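Local coordinates for protein beta-galactosidase/beta-glucuronidase (Faecalibacterium prausnitzii L2-6, PDB 6MVF) that binds flavin mononucleotide and, as a member of glycoside hydrolase family 2, probably cleaves beta-linked glycosides such as beta-glucuronides, at residues A96-T101 against M146-A151; I358-V363 against V410-D415. All coordinates share one frame; numbering follows the deposited sequence.

Interaction 1 (A96-T101 against M146-A151); sequences AALDAT and MYPASA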
# COMPACT_ATOMS: atom_id res chain seq x y z
N ALA A 96 24.64 17.31 10.66
CA ALA A 96 25.97 16.72 10.68
C ALA A 96 26.56 16.97 12.06
O ALA A 96 26.97 18.10 12.37
CB ALA A 96 26.86 17.29 9.57
N ALA A 97 26.63 15.93 12.88
CA ALA A 97 27.02 16.07 14.28
C ALA A 97 28.51 15.80 14.41
O ALA A 97 28.95 14.68 14.15
CB ALA A 97 26.20 15.10 15.13
N LEU A 98 29.29 16.81 14.83
CA LEU A 98 28.87 18.15 15.27
C LEU A 98 29.29 19.28 14.34
O LEU A 98 28.78 20.40 14.42
CB LEU A 98 29.46 18.43 16.64
CG LEU A 98 29.02 17.51 17.75
CD1 LEU A 98 29.79 17.86 19.02
CD2 LEU A 98 27.50 17.66 17.96
N ASP A 99 30.26 18.98 13.47
CA ASP A 99 31.01 19.95 12.68
C ASP A 99 31.28 19.30 11.34
O ASP A 99 31.60 18.11 11.30
CB ASP A 99 32.32 20.31 13.39
CG ASP A 99 32.97 21.58 12.85
OD1 ASP A 99 32.44 22.16 11.87
OD2 ASP A 99 34.01 22.00 13.41
N ALA A 100 31.12 20.04 10.24
CA ALA A 100 31.13 19.40 8.94
C ALA A 100 31.82 20.26 7.88
O ALA A 100 31.84 21.49 7.95
CB ALA A 100 29.71 19.08 8.46
N THR A 101 32.38 19.57 6.88
CA THR A 101 32.91 20.18 5.67
C THR A 101 32.43 19.38 4.47
O THR A 101 32.56 18.15 4.46
CB THR A 101 34.46 20.21 5.67
OG1 THR A 101 34.92 21.01 6.76
CG2 THR A 101 34.96 20.82 4.37
N MET A 146 32.32 25.17 20.35
CA MET A 146 31.27 24.17 20.16
C MET A 146 30.31 24.10 21.33
O MET A 146 30.72 24.11 22.49
CB MET A 146 31.89 22.80 19.93
CG MET A 146 30.88 21.69 19.69
SD MET A 146 29.87 21.98 18.21
CE MET A 146 31.15 22.00 16.95
N TYR A 147 29.02 24.03 21.02
CA TYR A 147 27.99 23.49 21.90
C TYR A 147 27.24 22.39 21.18
O TYR A 147 27.03 22.49 19.96
CB TYR A 147 26.99 24.55 22.33
CG TYR A 147 27.54 25.65 23.17
CD1 TYR A 147 27.49 25.57 24.55
CD2 TYR A 147 28.07 26.80 22.59
CE1 TYR A 147 27.96 26.58 25.33
CE2 TYR A 147 28.55 27.83 23.36
CZ TYR A 147 28.49 27.71 24.75
OH TYR A 147 28.95 28.71 25.57
N PRO A 148 26.82 21.32 21.88
CA PRO A 148 27.04 21.03 23.31
C PRO A 148 28.47 20.59 23.63
O PRO A 148 29.16 20.09 22.75
CB PRO A 148 26.07 19.86 23.59
CG PRO A 148 25.92 19.17 22.26
CD PRO A 148 26.02 20.28 21.21
N ALA A 149 28.90 20.78 24.87
CA ALA A 149 30.23 20.35 25.26
C ALA A 149 30.20 19.59 26.57
O ALA A 149 30.96 18.64 26.76
CB ALA A 149 31.17 21.55 25.34
N SER A 150 29.32 20.00 27.48
CA SER A 150 29.17 19.35 28.78
C SER A 150 27.70 19.05 29.00
O SER A 150 26.90 19.96 29.25
CB SER A 150 29.73 20.24 29.89
OG SER A 150 29.67 19.56 31.14
N ALA A 151 27.33 17.77 28.93
CA ALA A 151 25.92 17.41 29.07
C ALA A 151 25.80 15.93 29.39
O ALA A 151 26.71 15.13 29.16
CB ALA A 151 25.13 17.75 27.80
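Met146 lays its thioether against Leu98, its SD coming to 3.9 Å from Leu98 CB. The two side chains cross at a slant, and farther back along the methionine, CG lies 4.0 Å from Leu98 CD1. The methyl end goes on to the backbone, where Met146 CE packs 3.8 Å from Leu98 O, with Asp99 CB a little beyond. Met146 leaves its backbone with CG anti to N (chi1 -179°), then turns at both following bonds, and this bend curls the flexible chain round the base of the leucine. The other leucine methyl, Leu98 CD2, makes a looser apolar contact of 4.4 Å with CD of Pro148. This is packing within the sugar-binding domain of family 2 glycoside hydrolases, joining the start of strand 99-104 to the long loop between strands 131-139 and 163-168. A classic beta bulge sets Leu98 and Asp99 together opposite Ser139 of the neighbouring strand, with backbone hydrogen bonds between that residue and both; the Ala97-Leu98 peptide is cis, and Leu98 is the last residue before the strand begins at Asp99. With an alanine in place of Met146, the sulfur and methyl would be gone and Leu98 would probably lose its main apolar neighbour across this contact, opening a gap beside the bulge. Farther out, Lys365 NZ is hydrogen-bonded to Met146 O, and the methionine side chain also touches Glu113 and His373. Proline suits the cis peptide that precedes Pro148, whose ring packs in addition on Phe155 and Pro359.

Interaction 2 (I358-V363 against V410-D415); sequences IPFISV and VDTHHD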
# COMPACT_ATOMS: atom_id res chain seq x y z
N ILE A 358 17.96 25.24 21.87
CA ILE A 358 19.31 25.06 21.33
C ILE A 358 20.16 24.40 22.42
O ILE A 358 19.79 24.47 23.60
CB ILE A 358 19.92 26.41 20.90
CG1 ILE A 358 19.94 27.38 22.09
CG2 ILE A 358 19.17 26.99 19.71
CD1 ILE A 358 20.43 28.74 21.75
N PRO A 359 21.29 23.74 22.07
CA PRO A 359 22.12 23.08 23.10
C PRO A 359 23.09 24.01 23.81
O PRO A 359 24.25 23.65 24.02
CB PRO A 359 22.87 22.00 22.30
CG PRO A 359 22.99 22.60 20.94
CD PRO A 359 21.76 23.44 20.71
N PHE A 360 22.64 25.20 24.19
CA PHE A 360 23.39 26.11 25.05
C PHE A 360 23.26 25.60 26.49
O PHE A 360 22.40 26.01 27.27
CB PHE A 360 22.83 27.52 24.88
CG PHE A 360 23.63 28.59 25.54
CD1 PHE A 360 24.95 28.36 25.92
CD2 PHE A 360 23.06 29.85 25.78
CE1 PHE A 360 25.68 29.36 26.54
CE2 PHE A 360 23.78 30.86 26.40
CZ PHE A 360 25.09 30.62 26.78
N ILE A 361 24.14 24.65 26.85
CA ILE A 361 23.90 23.79 28.00
C ILE A 361 25.09 23.79 28.96
O ILE A 361 26.25 23.70 28.54
CB ILE A 361 23.56 22.36 27.53
CG1 ILE A 361 23.19 21.45 28.72
CG2 ILE A 361 24.69 21.77 26.72
CD1 ILE A 361 22.19 20.36 28.35
N SER A 362 24.78 23.89 30.26
CA SER A 362 25.65 23.53 31.38
C SER A 362 26.74 24.54 31.71
O SER A 362 26.79 25.03 32.84
CB SER A 362 26.31 22.17 31.15
OG SER A 362 25.48 21.12 31.58
N VAL A 363 27.63 24.81 30.75
CA VAL A 363 28.90 25.49 30.99
C VAL A 363 29.07 26.56 29.93
O VAL A 363 29.25 26.25 28.75
CB VAL A 363 30.09 24.52 30.94
CG1 VAL A 363 31.39 25.31 30.95
CG2 VAL A 363 30.02 23.50 32.08
N VAL A 410 25.57 36.28 31.07
CA VAL A 410 24.29 36.97 31.20
C VAL A 410 23.99 37.78 29.94
O VAL A 410 22.85 37.81 29.46
CB VAL A 410 24.29 37.85 32.47
CG1 VAL A 410 23.05 38.71 32.51
CG2 VAL A 410 24.41 37.00 33.73
N ASP A 411 25.01 38.45 29.39
CA ASP A 411 24.80 39.26 28.19
C ASP A 411 24.37 38.40 27.03
O ASP A 411 23.58 38.83 26.18
CB ASP A 411 26.08 40.01 27.83
CG ASP A 411 26.42 41.08 28.84
OD1 ASP A 411 25.53 41.43 29.65
OD2 ASP A 411 27.57 41.58 28.82
N THR A 412 24.90 37.18 26.95
CA THR A 412 24.50 36.28 25.89
C THR A 412 23.02 35.93 26.01
O THR A 412 22.32 35.82 24.99
CB THR A 412 25.39 35.03 25.91
OG1 THR A 412 26.75 35.43 25.69
CG2 THR A 412 24.98 34.03 24.83
N HIS A 413 22.51 35.81 27.24
CA HIS A 413 21.09 35.51 27.39
C HIS A 413 20.23 36.70 26.98
O HIS A 413 19.14 36.51 26.45
CB HIS A 413 20.79 35.06 28.82
CG HIS A 413 21.17 33.64 29.09
ND1 HIS A 413 22.48 33.20 29.10
CD2 HIS A 413 20.41 32.54 29.35
CE1 HIS A 413 22.51 31.90 29.35
NE2 HIS A 413 21.27 31.48 29.51
N HIS A 414 20.70 37.93 27.17
CA HIS A 414 19.96 39.07 26.65
C HIS A 414 20.05 39.14 25.12
O HIS A 414 19.06 39.45 24.46
CB HIS A 414 20.46 40.37 27.29
CG HIS A 414 20.16 40.47 28.76
ND1 HIS A 414 21.14 40.67 29.70
CD2 HIS A 414 18.99 40.42 29.43
CE1 HIS A 414 20.59 40.71 30.90
NE2 HIS A 414 19.28 40.56 30.77
N ASP A 415 21.23 38.84 24.56
CA ASP A 415 21.36 38.76 23.10
C ASP A 415 20.39 37.74 22.52
O ASP A 415 19.74 38.01 21.49
CB ASP A 415 22.80 38.39 22.71
CG ASP A 415 23.83 39.48 23.10
OD1 ASP A 415 23.43 40.65 23.24
OD2 ASP A 415 25.03 39.17 23.27
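Phe360 reaches from the 358-363 loop to Thr412 and His413, two successive residues of helix 407-423. Two residues earlier, Ile358 turns its branched side chain to Leu416 on the same helix and to Met378 and Leu381 of helix 368-385. At Phe360 the chain makes an inverse gamma turn, and CG stands anti to the backbone N (chi1 -171°), which carries the ring out to the helix. One corner of the ring does most of the touching: Phe360 CE2 lies 3.4 Å from His413 CE1 and 3.7 Å from Thr412 CG2. The two rings meet obliquely, their planes at 37° and centroids 5.1 Å apart. In the TIM barrel, the contact joins the loop after strand 353-357 to the helix that follows the next strand in the chain, 391-398, which pairs with it in parallel. Histidine turns its CE1 carbon to the phenylalanine while its two nitrogens are hydrogen-bonded elsewhere, ND1 with Leu409 O and NE2 with Ser397 OG. Thr412 likewise gives its methyl to the ring and its hydroxyl to Glu408 O, one turn back. Beyond the phenylalanine, Ser362 bonds through its backbone with Asn398 and Gly403, and Val363 N reaches Ile361 O at 2.8 Å.

The centres of interactions 1 and 2 are about 16 Å apart, yet the loops 146-151 and 358-363 touch directly, joining the sugar-binding domain to the TIM barrel. Tyr147, which points away from Leu98, packs its ring edge-to-face with Phe360, its OH 3.5 Å from Phe360 CE1. Ser150 O and Ser362 OG, 3.0 Å apart, add a close polar contact. Helix 368-385 runs beside both contacts: Met146 and Tyr147 pack on it from one domain, Ile358 and Thr412 from the other. Neither contact belongs to the flavin mononucleotide pocket, but this helix also supplies Lys379 and Ile383 to it, and helix 407-423 supplies Leu423.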